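Local structure of upstream of N-ras, isoform A (Drosophila melanogaster, 4QQB) at residues T5-I11 with G47-E53; Q36-N40 with A65-K70. The protein binds RNA to regulate X-chromosome dosage compensation and, with Sex-lethal, represses msl-2 translation; this chain is its first cold-shock domain, which associates with the msl-2 3'-UTR. All coordinates share one frame. Residue numbers count along the deposited sequence, not the author numbering.

Interaction 1 of 2, residues T5-I11 with G47-E53; sequences TRETGII and GDPVEFE
Two extended segments, Thr5-Ile11 and Gly47-Glu53, run antiparallel, with the axes of strands 7-11 and 49-53 approaching to 4.6 Å at 137° between their N-to-C directions. At the open end Thr5 CG2 lies 3.8 Å from Glu53 OE2. Arg6 swings its side chain across the neighbouring strand: the guanidinium has Phe52 N and Glu51 O over one face, and NH2 stays 4.1 Å from Glu51 OE2, beyond a salt bridge. Glu7 and Phe52 form a hydrogen-bonded pair (Glu7 N to Phe52 O 2.7 Å, Phe52 N to Glu7 O 2.8 Å); the Glu7 carboxylate is salt-bridged to Arg26. Thr8 faces Glu51 in a non-hydrogen-bonded pair, CA-CA 4.4 Å, with Thr8 CA 3.3 Å from Val50 O in a CA-H...O contact. Gly9 pairs with Val50 (Gly9 N to Val50 O 2.8 Å, Val50 N to Gly9 O 2.7 Å). A CB on Gly9 would clash with the Phe52 ring, which in its p rotamer folds back over the first strand, CE2 3.5 Å from Gly9 N. Ile10 meets Pro49, CD1 to CB 4.4 Å, on the same face as Thr8 and Glu51. Ile11 ends the ladder: its N donates to Asp48 O (3.0 Å), its O accepts from Gly47 N (3.0 Å), and its CD1 packs 4.1 Å from Val50 CG1. On the inner face Val50 and Phe52 touch Ile21, and Ile11 touches Phe32. This is the pairing of the first and fourth strands in the five-stranded OB-fold barrel of a cold-shock domain.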
ATOM      1  N   THR E   5      13.272  -3.379 -31.126  1.00139.59           N
ATOM      2  CA  THR E   5      12.474  -4.196 -32.056  1.00126.99           C
ATOM      3  C   THR E   5      10.949  -4.037 -31.843  1.00120.44           C
ATOM      4  O   THR E   5      10.319  -4.790 -31.095  1.00117.63           O
ATOM      5  CB  THR E   5      12.917  -5.686 -32.026  1.00121.00           C
ATOM      6  OG1 THR E   5      12.014  -6.481 -32.801  1.00115.31           O
ATOM      7  CG2 THR E   5      13.001  -6.249 -30.594  1.00119.91           C
ATOM      8  N   ARG E   6      10.372  -3.050 -32.530  1.00110.65           N
ATOM      9  CA  ARG E   6       8.957  -2.696 -32.381  1.00104.24           C
ATOM     10  C   ARG E   6       8.066  -3.497 -33.334  1.00102.23           C
ATOM     11  O   ARG E   6       8.482  -3.847 -34.434  1.00103.91           O
ATOM     12  CB  ARG E   6       8.762  -1.203 -32.651  1.00 99.36           C
ATOM     13  CG  ARG E   6       9.664  -0.291 -31.835  1.00 99.42           C
ATOM     14  CD  ARG E   6       8.990   0.197 -30.567  1.00102.53           C
ATOM     15  NE  ARG E   6       7.973   1.212 -30.848  1.00106.30           N
ATOM     16  CZ  ARG E   6       7.427   2.024 -29.941  1.00108.42           C
ATOM     17  NH1 ARG E   6       7.794   1.970 -28.666  1.00112.48           N
ATOM     18  NH2 ARG E   6       6.508   2.907 -30.311  1.00108.28           N
ATOM     19  N   GLU E   7       6.841  -3.785 -32.900  1.00101.39           N
ATOM     20  CA  GLU E   7       5.837  -4.426 -33.752  1.00 98.97           C
ATOM     21  C   GLU E   7       4.457  -3.789 -33.528  1.00 95.95           C
ATOM     22  O   GLU E   7       4.334  -2.825 -32.762  1.00 89.63           O
ATOM     23  CB  GLU E   7       5.822  -5.951 -33.539  1.00101.74           C
ATOM     24  CG  GLU E   7       5.589  -6.433 -32.114  1.00104.93           C
ATOM     25  CD  GLU E   7       5.123  -7.886 -32.058  1.00110.02           C
ATOM     26  OE1 GLU E   7       4.122  -8.222 -32.738  1.00114.07           O
ATOM     27  OE2 GLU E   7       5.746  -8.692 -31.330  1.00105.52           O
ATOM     28  N   THR E   8       3.432  -4.311 -34.202  1.00 93.26           N
ATOM     29  CA  THR E   8       2.116  -3.671 -34.228  1.00 91.88           C
ATOM     30  C   THR E   8       0.985  -4.583 -33.757  1.00 93.69           C
ATOM     31  O   THR E   8       1.088  -5.818 -33.798  1.00 92.18           O
ATOM     32  CB  THR E   8       1.766  -3.191 -35.647  1.00 90.92           C
ATOM     33  OG1 THR E   8       1.506  -4.321 -36.487  1.00 92.21           O
ATOM     34  CG2 THR E   8       2.906  -2.378 -36.239  1.00 91.05           C
ATOM     35  N   GLY E   9      -0.103  -3.946 -33.327  1.00 93.42           N
ATOM     36  CA  GLY E   9      -1.285  -4.657 -32.840  1.00 92.77           C
ATOM     37  C   GLY E   9      -2.508  -3.763 -32.695  1.00 91.49           C
ATOM     38  O   GLY E   9      -2.424  -2.539 -32.851  1.00 88.69           O
ATOM     39  N   ILE E  10      -3.647  -4.385 -32.396  1.00 89.86           N
ATOM     40  CA  ILE E  10      -4.911  -3.671 -32.212  1.00 91.53           C
ATOM     41  C   ILE E  10      -5.373  -3.807 -30.764  1.00 86.29           C
ATOM     42  O   ILE E  10      -5.225  -4.876 -30.162  1.00 87.60           O
ATOM     43  CB  ILE E  10      -6.038  -4.243 -33.109  1.00 98.49           C
ATOM     44  CG1 ILE E  10      -5.516  -4.676 -34.491  1.00103.42           C
ATOM     45  CG2 ILE E  10      -7.180  -3.238 -33.241  1.00 97.82           C
ATOM     46  CD1 ILE E  10      -4.935  -3.558 -35.329  1.00108.06           C
ATOM     47  N   ILE E  11      -5.959  -2.739 -30.227  1.00 77.96           N
ATOM     48  CA  ILE E  11      -6.544  -2.765 -28.883  1.00 75.26           C
ATOM     49  C   ILE E  11      -7.756  -3.716 -28.845  1.00 74.27           C
ATOM     50  O   ILE E  11      -8.751  -3.509 -29.533  1.00 72.54           O
ATOM     51  CB  ILE E  11      -6.985  -1.355 -28.419  1.00 75.63           C
ATOM     52  CG1 ILE E  11      -5.804  -0.368 -28.405  1.00 75.01           C
ATOM     53  CG2 ILE E  11      -7.637  -1.415 -27.042  1.00 74.34           C
ATOM     54  CD1 ILE E  11      -4.760  -0.637 -27.348  1.00 77.45           C
ATOM     55  N   GLY E  47     -10.119  -1.098 -30.773  1.00 91.34           N
ATOM     56  CA  GLY E  47      -9.965  -0.979 -32.220  1.00 91.90           C
ATOM     57  C   GLY E  47      -8.833  -0.067 -32.660  1.00 93.05           C
ATOM     58  O   GLY E  47      -8.352  -0.191 -33.784  1.00 89.29           O
ATOM     59  N   ASP E  48      -8.406   0.852 -31.794  1.00 94.42           N
ATOM     60  CA  ASP E  48      -7.260   1.708 -32.106  1.00 96.27           C
ATOM     61  C   ASP E  48      -6.017   0.860 -32.404  1.00100.32           C
ATOM     62  O   ASP E  48      -5.763  -0.134 -31.726  1.00 99.70           O
ATOM     63  CB  ASP E  48      -6.965   2.681 -30.963  1.00 96.33           C
ATOM     64  CG  ASP E  48      -7.959   3.828 -30.895  1.00102.09           C
ATOM     65  OD1 ASP E  48      -8.318   4.384 -31.956  1.00107.55           O
ATOM     66  OD2 ASP E  48      -8.373   4.193 -29.776  1.00105.31           O
ATOM     67  N   PRO E  49      -5.249   1.239 -33.439  1.00108.20           N
ATOM     68  CA  PRO E  49      -4.039   0.494 -33.773  1.00105.57           C
ATOM     69  C   PRO E  49      -2.832   1.033 -33.014  1.00100.11           C
ATOM     70  O   PRO E  49      -2.720   2.251 -32.826  1.00 97.88           O
ATOM     71  CB  PRO E  49      -3.894   0.739 -35.274  1.00107.31           C
ATOM     72  CG  PRO E  49      -4.482   2.096 -35.487  1.00108.82           C
ATOM     73  CD  PRO E  49      -5.489   2.340 -34.393  1.00109.85           C
ATOM     74  N   VAL E  50      -1.940   0.136 -32.590  1.00 95.77           N
ATOM     75  CA  VAL E  50      -0.793   0.512 -31.755  1.00 89.37           C
ATOM     76  C   VAL E  50       0.513  -0.197 -32.121  1.00 90.59           C
ATOM     77  O   VAL E  50       0.511  -1.317 -32.655  1.00 79.45           O
ATOM     78  CB  VAL E  50      -1.074   0.246 -30.263  1.00 86.75           C
ATOM     79  CG1 VAL E  50      -2.054   1.270 -29.716  1.00 88.18           C
ATOM     80  CG2 VAL E  50      -1.600  -1.168 -30.051  1.00 87.44           C
ATOM     81  N   GLU E  51       1.618   0.485 -31.809  1.00 97.39           N
ATOM     82  CA  GLU E  51       2.976  -0.030 -31.988  1.00102.69           C
ATOM     83  C   GLU E  51       3.653  -0.146 -30.626  1.00101.52           C
ATOM     84  O   GLU E  51       3.520   0.736 -29.772  1.00100.54           O
ATOM     85  CB  GLU E  51       3.790   0.899 -32.890  1.00111.40           C
ATOM     86  CG  GLU E  51       5.118   0.313 -33.351  1.00118.57           C
ATOM     87  CD  GLU E  51       5.812   1.170 -34.394  1.00124.46           C
ATOM     88  OE1 GLU E  51       6.469   0.595 -35.295  1.00128.29           O
ATOM     89  OE2 GLU E  51       5.696   2.414 -34.318  1.00124.93           O
ATOM     90  N   PHE E  52       4.401  -1.228 -30.439  1.00 98.73           N
ATOM     91  CA  PHE E  52       4.922  -1.588 -29.125  1.00 96.37           C
ATOM     92  C   PHE E  52       6.033  -2.619 -29.254  1.00 97.92           C
ATOM     93  O   PHE E  52       6.184  -3.256 -30.296  1.00 95.30           O
ATOM     94  CB  PHE E  52       3.799  -2.208 -28.294  1.00 92.13           C
ATOM     95  CG  PHE E  52       3.236  -3.460 -28.905  1.00 85.93           C
ATOM     96  CD1 PHE E  52       3.812  -4.696 -28.654  1.00 83.38           C
ATOM     97  CD2 PHE E  52       2.158  -3.397 -29.768  1.00 82.95           C
ATOM     98  CE1 PHE E  52       3.307  -5.847 -29.236  1.00 81.03           C
ATOM     99  CE2 PHE E  52       1.651  -4.542 -30.354  1.00 80.73           C
ATOM    100  CZ  PHE E  52       2.225  -5.770 -30.087  1.00 80.11           C
ATOM    101  N   GLU E  53       6.780  -2.805 -28.173  1.00102.94           N
ATOM    102  CA  GLU E  53       7.767  -3.872 -28.094  1.00101.49           C
ATOM    103  C   GLU E  53       7.239  -4.951 -27.157  1.00 94.29           C
ATOM    104  O   GLU E  53       6.825  -4.647 -26.039  1.00 84.00           O
ATOM    105  CB  GLU E  53       9.098  -3.326 -27.568  1.00106.31           C
ATOM    106  CG  GLU E  53      10.219  -4.359 -27.529  1.00109.98           C
ATOM    107  CD  GLU E  53      11.518  -3.817 -26.953  1.00109.58           C
ATOM    108  OE1 GLU E  53      11.475  -2.977 -26.023  1.00103.68           O
ATOM    109  OE2 GLU E  53      12.588  -4.246 -27.430  1.00110.76           O
TER

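Interaction 2 of 2, residues Q36-N40 with A65-K70; sequences QFSGN and ASQVSK
Four hydrogen bonds join the loop Gln36-Asn40 to the end of strand 63-70. The shortest is Val68 N to Gln36 O, 2.7 Å; Lys70 NZ to Asn40 OD1 spans 3.0 Å, Gln67 N to Gln36 OE1 3.3 Å, and the weak Ser38 N to Val68 O also 3.3 Å. The two segments run in the same direction, with Gln36 beside Gln67 (CA-CA 4.8 Å), Phe37 beside Val68 (4.8 Å) and Ser38 beside Ser69 (5.5 Å). At Gln67 (phi 54°, psi 64°) strand 63-70 turns a corner. Gln36, m at chi1 and chi2, curls its side chain so that OE1 reaches this bend. Phe37 CA comes 3.3 Å from Val68 O in a CA-H...O contact. Its ring, at chi1 t, sets CD1 4.0 Å from Val68 CG1 and CZ 3.5 Å from Lys70 CD, so the lysine chain passes the ring on its way to Asn40. Val68 also packs on Val50 and Phe52, and Phe37 on Leu44. Backbone bonds and amide side chains thus fasten the loop after strand 29-33 to the last strand, Phe37 and Val68 add one apolar contact, and the lysine's charge is met here by a neutral amide oxygen.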
ATOM      1  N   GLN E  36       2.858   2.135 -19.689  1.00 87.57           N
ATOM      2  CA  GLN E  36       3.552   1.984 -20.965  1.00 94.55           C
ATOM      3  C   GLN E  36       2.974   2.788 -22.123  1.00 99.15           C
ATOM      4  O   GLN E  36       3.574   2.810 -23.201  1.00102.12           O
ATOM      5  CB  GLN E  36       3.588   0.509 -21.358  1.00 98.00           C
ATOM      6  CG  GLN E  36       4.323  -0.366 -20.367  1.00 95.19           C
ATOM      7  CD  GLN E  36       5.707   0.160 -20.072  1.00 93.36           C
ATOM      8  OE1 GLN E  36       6.691  -0.293 -20.655  1.00 94.09           O
ATOM      9  NE2 GLN E  36       5.787   1.143 -19.180  1.00 91.26           N
ATOM     10  N   PHE E  37       1.828   3.437 -21.916  1.00105.32           N
ATOM     11  CA  PHE E  37       1.186   4.211 -22.976  1.00106.88           C
ATOM     12  C   PHE E  37       1.614   5.674 -22.966  1.00107.14           C
ATOM     13  O   PHE E  37       1.879   6.240 -21.908  1.00105.66           O
ATOM     14  CB  PHE E  37      -0.327   4.129 -22.856  1.00108.38           C
ATOM     15  CG  PHE E  37      -1.044   4.649 -24.063  1.00113.23           C
ATOM     16  CD1 PHE E  37      -1.034   3.928 -25.248  1.00114.22           C
ATOM     17  CD2 PHE E  37      -1.714   5.866 -24.026  1.00114.94           C
ATOM     18  CE1 PHE E  37      -1.687   4.402 -26.370  1.00116.17           C
ATOM     19  CE2 PHE E  37      -2.370   6.347 -25.146  1.00116.98           C
ATOM     20  CZ  PHE E  37      -2.354   5.613 -26.320  1.00118.97           C
ATOM     21  N   SER E  38       1.654   6.277 -24.155  1.00112.86           N
ATOM     22  CA  SER E  38       2.082   7.670 -24.334  1.00115.34           C
ATOM     23  C   SER E  38       0.915   8.616 -24.678  1.00119.47           C
ATOM     24  O   SER E  38       0.190   8.399 -25.655  1.00110.80           O
ATOM     25  CB  SER E  38       3.139   7.740 -25.436  1.00112.52           C
ATOM     26  OG  SER E  38       4.138   6.755 -25.237  1.00108.41           O
ATOM     27  N   GLY E  39       0.740   9.656 -23.863  1.00125.54           N
ATOM     28  CA  GLY E  39      -0.237  10.711 -24.134  1.00127.95           C
ATOM     29  C   GLY E  39      -1.698  10.299 -24.051  1.00129.54           C
ATOM     30  O   GLY E  39      -2.018   9.160 -23.722  1.00122.89           O
ATOM     31  N   ASN E  40      -2.571  11.256 -24.360  1.00138.88           N
ATOM     32  CA  ASN E  40      -4.036  11.100 -24.339  1.00140.53           C
ATOM     33  C   ASN E  40      -4.587   9.667 -24.279  1.00136.75           C
ATOM     34  O   ASN E  40      -4.856   9.039 -25.305  1.00134.14           O
ATOM     35  CB  ASN E  40      -4.666  11.861 -25.524  1.00147.34           C
ATOM     36  CG  ASN E  40      -3.928  11.629 -26.841  1.00154.14           C
ATOM     37  OD1 ASN E  40      -3.060  10.759 -26.942  1.00157.93           O
ATOM     38  ND2 ASN E  40      -4.276  12.415 -27.858  1.00153.00           N
ATOM     39  N   ALA E  65       3.459  -6.151 -23.213  1.00 81.86           N
ATOM     40  CA  ALA E  65       3.767  -5.212 -24.276  1.00 82.75           C
ATOM     41  C   ALA E  65       4.217  -3.912 -23.640  1.00 87.58           C
ATOM     42  O   ALA E  65       3.508  -3.343 -22.808  1.00 88.76           O
ATOM     43  CB  ALA E  65       2.543  -4.977 -25.135  1.00 82.36           C
ATOM     44  N   SER E  66       5.391  -3.443 -24.049  1.00 91.18           N
ATOM     45  CA  SER E  66       6.038  -2.298 -23.425  1.00 92.73           C
ATOM     46  C   SER E  66       6.203  -1.161 -24.419  1.00 96.81           C
ATOM     47  O   SER E  66       6.290  -1.384 -25.631  1.00 94.22           O
ATOM     48  CB  SER E  66       7.411  -2.715 -22.898  1.00 95.35           C
ATOM     49  OG  SER E  66       7.331  -3.931 -22.170  1.00 98.10           O
ATOM     50  N   GLN E  67       6.255   0.058 -23.892  1.00102.93           N
ATOM     51  CA  GLN E  67       6.471   1.241 -24.712  1.00109.65           C
ATOM     52  C   GLN E  67       5.432   1.266 -25.824  1.00107.32           C
ATOM     53  O   GLN E  67       5.752   1.141 -27.006  1.00110.74           O
ATOM     54  CB  GLN E  67       7.895   1.225 -25.280  1.00118.40           C
ATOM     55  CG  GLN E  67       8.503   2.600 -25.496  1.00124.14           C
ATOM     56  CD  GLN E  67       9.208   3.122 -24.260  1.00126.93           C
ATOM     57  OE1 GLN E  67      10.437   3.109 -24.185  1.00131.91           O
ATOM     58  NE2 GLN E  67       8.434   3.568 -23.277  1.00128.85           N
ATOM     59  N   VAL E  68       4.175   1.394 -25.422  1.00109.89           N
ATOM     60  CA  VAL E  68       3.051   1.358 -26.353  1.00110.08           C
ATOM     61  C   VAL E  68       2.678   2.775 -26.779  1.00109.35           C
ATOM     62  O   VAL E  68       2.562   3.672 -25.941  1.00105.47           O
ATOM     63  CB  VAL E  68       1.821   0.676 -25.716  1.00107.86           C
ATOM     64  CG1 VAL E  68       0.652   0.650 -26.687  1.00108.43           C
ATOM     65  CG2 VAL E  68       2.165  -0.738 -25.277  1.00109.43           C
ATOM     66  N   SER E  69       2.503   2.965 -28.086  1.00110.37           N
ATOM     67  CA  SER E  69       1.985   4.219 -28.641  1.00111.56           C
ATOM     68  C   SER E  69       1.011   3.903 -29.765  1.00112.35           C
ATOM     69  O   SER E  69       1.036   2.799 -30.316  1.00107.62           O
ATOM     70  CB  SER E  69       3.122   5.097 -29.170  1.00110.85           C
ATOM     71  OG  SER E  69       3.812   4.459 -30.233  1.00112.50           O
ATOM     72  N   LYS E  70       0.156   4.869 -30.097  1.00117.96           N
ATOM     73  CA  LYS E  70      -0.795   4.720 -31.204  1.00121.50           C
ATOM     74  C   LYS E  70      -0.231   5.357 -32.474  1.00121.87           C
ATOM     75  O   LYS E  70       0.720   6.137 -32.414  1.00122.14           O
ATOM     76  CB  LYS E  70      -2.171   5.325 -30.854  1.00124.82           C
ATOM     77  CG  LYS E  70      -2.241   6.852 -30.802  1.00130.82           C
ATOM     78  CD  LYS E  70      -2.225   7.401 -29.380  1.00136.61           C
ATOM     79  CE  LYS E  70      -1.879   8.887 -29.334  1.00139.63           C
ATOM     80  NZ  LYS E  70      -2.993   9.773 -29.784  1.00139.40           N
TER

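From the N terminus, the first strand (7-14) is followed by strands 18-23 and 29-33, then the loop holding 36-40, before the chain returns at 47-53 and interaction 1 closes its loop. Interaction 2 starts within that loop and closes only at 65-70, so the two contacts cross along the sequence. Strands 49-56 and 63-70, consecutive in the chain and adjacent in the sheet, couple them: Glu53 O lies 2.7 Å from Ser66 N and Glu51 N 2.8 Å from Ser69 O, probable hydrogen bonds. Arg6 also packs on Gln67 and Ser69. Together they join the first, fourth and fifth strands of the barrel and the loop that follows strand 29-33.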